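Local coordinates for secreted effector protein sseI (Salmonella enterica subsp. enterica serovar Typhimurium, PDB 4G29) that is a secreted virulence effector whose catalytic domain belongs to the cysteine protease superfamily and probably acts through a papain-like active site, at residues N51-K56 and Y92-S97. Numbering follows the deposited sequence.
Sequences NFMNEK and YVFDVS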
ATOM      1  N   ASN A  51       1.864  10.320  11.096  1.00 18.81           N
ATOM      2  CA  ASN A  51       2.310  10.994  12.325  1.00 21.39           C
ATOM      3  C   ASN A  51       3.491  10.258  12.962  1.00 21.46           C
ATOM      4  O   ASN A  51       4.435  10.878  13.431  1.00 22.19           O
ATOM      5  CB  ASN A  51       1.157  11.070  13.325  1.00 21.79           C
ATOM      6  CG  ASN A  51       0.064  12.037  12.899  1.00 21.23           C
ATOM      7  OD1 ASN A  51       0.212  12.790  11.914  1.00 22.69           O
ATOM      8  ND2 ASN A  51      -1.052  12.017  13.621  1.00 20.69           N
ATOM      9  N   PHE A  52       3.379   8.938  13.019  1.00 21.01           N
ATOM     10  CA  PHE A  52       4.419   8.084  13.576  1.00 20.94           C
ATOM     11  C   PHE A  52       5.752   8.273  12.841  1.00 21.75           C
ATOM     12  O   PHE A  52       6.804   8.482  13.451  1.00 24.88           O
ATOM     13  CB  PHE A  52       4.002   6.616  13.559  1.00 20.82           C
ATOM     14  CG  PHE A  52       5.030   5.709  14.157  1.00 22.76           C
ATOM     15  CD1 PHE A  52       5.112   5.542  15.523  1.00 26.17           C
ATOM     16  CD2 PHE A  52       5.971   5.068  13.351  1.00 26.21           C
ATOM     17  CE1 PHE A  52       6.097   4.713  16.061  1.00 29.06           C
ATOM     18  CE2 PHE A  52       6.972   4.280  13.898  1.00 25.66           C
ATOM     19  CZ  PHE A  52       7.012   4.090  15.238  1.00 28.06           C
HETATM   20  N   MSE A  53       5.699   8.150  11.527  1.00 22.63           N
HETATM   21  CA  MSE A  53       6.884   8.284  10.701  1.00 22.69           C
HETATM   22  C   MSE A  53       7.545   9.653  10.846  1.00 24.05           C
HETATM   23  O   MSE A  53       8.792   9.752  10.977  1.00 25.70           O
HETATM   24  CB  MSE A  53       6.507   7.980   9.230  1.00 21.49           C
HETATM   25  CG  MSE A  53       6.062   6.528   8.990  1.00 23.58           C
HETATM   26 SE   MSE A  53       5.569   6.337   7.144  1.00 28.00          SE
HETATM   27  CE  MSE A  53       7.252   6.640   6.361  1.00 24.34           C
ATOM     28  N   ASN A  54       6.747  10.700  10.915  1.00 24.06           N
ATOM     29  CA  ASN A  54       7.242  12.048  11.006  1.00 27.36           C
ATOM     30  C   ASN A  54       7.965  12.210  12.322  1.00 28.98           C
ATOM     31  O   ASN A  54       9.053  12.768  12.394  1.00 30.26           O
ATOM     32  CB  ASN A  54       6.108  13.057  10.844  1.00 27.66           C
ATOM     33  CG  ASN A  54       6.535  14.442  11.161  1.00 34.41           C
ATOM     34  OD1 ASN A  54       7.230  15.083  10.381  1.00 38.59           O
ATOM     35  ND2 ASN A  54       6.122  14.930  12.322  1.00 39.06           N
ATOM     36  N   GLU A  55       7.381  11.658  13.370  1.00 29.10           N
ATOM     37  CA  GLU A  55       7.992  11.818  14.674  1.00 32.38           C
ATOM     38  C   GLU A  55       9.297  10.968  14.799  1.00 32.01           C
ATOM     39  O   GLU A  55      10.180  11.268  15.571  1.00 35.52           O
ATOM     40  CB  GLU A  55       6.956  11.524  15.739  1.00 32.93           C
ATOM     41  CG  GLU A  55       7.329  12.155  17.073  1.00 35.33           C
ATOM     42  CD  GLU A  55       8.147  11.227  17.908  1.00 40.92           C
ATOM     43  OE1 GLU A  55       8.062   9.994  17.633  1.00 40.65           O
ATOM     44  OE2 GLU A  55       8.874  11.717  18.814  1.00 34.96           O
ATOM     45  N   LYS A  56       9.439   9.951  13.969  1.00 30.54           N
ATOM     46  CA  LYS A  56      10.637   9.166  13.914  1.00 32.51           C
ATOM     47  C   LYS A  56      11.717   9.792  13.033  1.00 33.72           C
ATOM     48  O   LYS A  56      12.833   9.249  12.969  1.00 35.58           O
ATOM     49  CB  LYS A  56      10.333   7.735  13.499  1.00 32.65           C
ATOM     50  CG  LYS A  56       9.614   6.860  14.524  1.00 31.81           C
ATOM     51  CD  LYS A  56      10.129   7.079  15.947  1.00 34.38           C
ATOM     52  CE  LYS A  56       9.313   6.375  16.981  1.00 34.86           C
ATOM     53  NZ  LYS A  56       9.781   6.619  18.406  1.00 39.18           N
ATOM     54  N   TYR A  92      11.056   4.488   2.227  1.00 20.60           N
ATOM     55  CA  TYR A  92      10.468   3.323   2.890  1.00 19.65           C
ATOM     56  C   TYR A  92       8.929   3.401   2.857  1.00 19.12           C
ATOM     57  O   TYR A  92       8.350   4.481   2.903  1.00 19.20           O
ATOM     58  CB  TYR A  92      10.999   3.274   4.339  1.00 21.07           C
ATOM     59  CG  TYR A  92      12.488   3.075   4.344  1.00 20.88           C
ATOM     60  CD1 TYR A  92      13.045   1.800   4.278  1.00 24.96           C
ATOM     61  CD2 TYR A  92      13.336   4.166   4.280  1.00 26.89           C
ATOM     62  CE1 TYR A  92      14.417   1.632   4.268  1.00 26.46           C
ATOM     63  CE2 TYR A  92      14.678   4.009   4.245  1.00 26.12           C
ATOM     64  CZ  TYR A  92      15.220   2.730   4.234  1.00 27.55           C
ATOM     65  OH  TYR A  92      16.595   2.539   4.202  1.00 34.25           O
ATOM     66  N   VAL A  93       8.309   2.244   2.760  1.00 19.48           N
ATOM     67  CA  VAL A  93       6.871   2.117   2.729  1.00 18.96           C
ATOM     68  C   VAL A  93       6.461   1.391   3.999  1.00 17.76           C
ATOM     69  O   VAL A  93       6.923   0.293   4.266  1.00 20.45           O
ATOM     70  CB  VAL A  93       6.379   1.364   1.512  1.00 18.25           C
ATOM     71  CG1 VAL A  93       4.850   1.373   1.462  1.00 19.05           C
ATOM     72  CG2 VAL A  93       6.948   2.009   0.218  1.00 19.17           C
ATOM     73  N   PHE A  94       5.629   2.056   4.791  1.00 18.34           N
ATOM     74  CA  PHE A  94       4.911   1.447   5.903  1.00 18.06           C
ATOM     75  C   PHE A  94       3.543   1.018   5.373  1.00 17.92           C
ATOM     76  O   PHE A  94       2.696   1.857   4.959  1.00 17.57           O
ATOM     77  CB  PHE A  94       4.774   2.444   7.048  1.00 17.68           C
ATOM     78  CG  PHE A  94       6.006   2.620   7.901  1.00 20.86           C
ATOM     79  CD1 PHE A  94       7.186   3.146   7.388  1.00 23.31           C
ATOM     80  CD2 PHE A  94       5.917   2.416   9.287  1.00 25.27           C
ATOM     81  CE1 PHE A  94       8.318   3.360   8.223  1.00 28.03           C
ATOM     82  CE2 PHE A  94       6.968   2.647  10.097  1.00 23.82           C
ATOM     83  CZ  PHE A  94       8.209   3.095   9.574  1.00 28.55           C
ATOM     84  N   ASP A  95       3.316  -0.286   5.372  1.00 17.89           N
ATOM     85  CA  ASP A  95       2.075  -0.851   4.880  1.00 17.62           C
ATOM     86  C   ASP A  95       1.620  -1.900   5.876  1.00 17.16           C
ATOM     87  O   ASP A  95       1.689  -3.108   5.622  1.00 17.64           O
ATOM     88  CB  ASP A  95       2.319  -1.437   3.476  1.00 18.42           C
ATOM     89  CG  ASP A  95       1.056  -1.975   2.795  1.00 19.90           C
ATOM     90  OD1 ASP A  95      -0.031  -1.906   3.381  1.00 18.29           O
ATOM     91  OD2 ASP A  95       1.202  -2.475   1.643  1.00 18.64           O
ATOM     92  N   VAL A  96       1.191  -1.403   7.027  1.00 17.98           N
ATOM     93  CA  VAL A  96       0.882  -2.234   8.175  1.00 18.27           C
ATOM     94  C   VAL A  96      -0.481  -2.965   8.100  1.00 20.01           C
ATOM     95  O   VAL A  96      -0.801  -3.717   9.002  1.00 21.19           O
ATOM     96  CB  VAL A  96       1.060  -1.495   9.524  1.00 20.24           C
ATOM     97  CG1 VAL A  96       2.470  -0.826   9.642  1.00 21.49           C
ATOM     98  CG2 VAL A  96       0.001  -0.427   9.745  1.00 18.27           C
ATOM     99  N   SER A  97      -1.241  -2.758   7.030  1.00 18.12           N
ATOM    100  CA  SER A  97      -2.474  -3.502   6.797  1.00 19.98           C
ATOM    101  C   SER A  97      -2.452  -4.340   5.515  1.00 18.75           C
ATOM    102  O   SER A  97      -3.507  -4.789   5.056  1.00 18.59           O
ATOM    103  CB  SER A  97      -3.674  -2.584   6.819  1.00 19.43           C
ATOM    104  OG  SER A  97      -3.698  -1.672   5.751  1.00 22.66           O
TER
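A Met-aromatic contact between M53, a selenomethionine standing in for methionine, and F94 packs the last turn of helix 42-55 against strand 90-95 of the antiparallel sheet. M53 CG sits almost squarely above the ring of F94, 3.8 Å from its centroid and only 5° off the normal, a CH-pi contact over the middle of one face. Further along this side chain, M53 SE lies oblique to the ring, 3.6 Å from F94 CD1. A bend at chi3 (65°) swings the methyl past the ring toward the backbone of Y92, with M53 CE 3.6 Å from F94 CD1. At an axis distance of 10.9 Å, ordinary for a helix on a sheet, methionine's long, flexible, unbranched chain can lie along the flat apolar surface that F94 offers; no hydrogen bond crosses between the segments. F52 adds a lighter touch: CG anti to the backbone N (chi1 -178°) carries its apolar ring to F94, crossing it at about a right angle, with F52 CE2 4.1 Å from F94 CE2, while K56 CG lies over one face. Helix packed on antiparallel sheet is the core of the papain-like fold, and here the helix begins at C42, eleven residues before M53, while the strand ends at D95, directly after F94. With H80, C42 and D95 match a Cys-His-Asp triad, consistent with a cysteine-protease-like site. D95 OD1 is hydrogen-bonded to H80 NE2, whereas OD2 is held by W120 and Y124. F58 meets F94 edge-to-face, and V83 of the adjoining strand also touches M53, extending the apolar cluster.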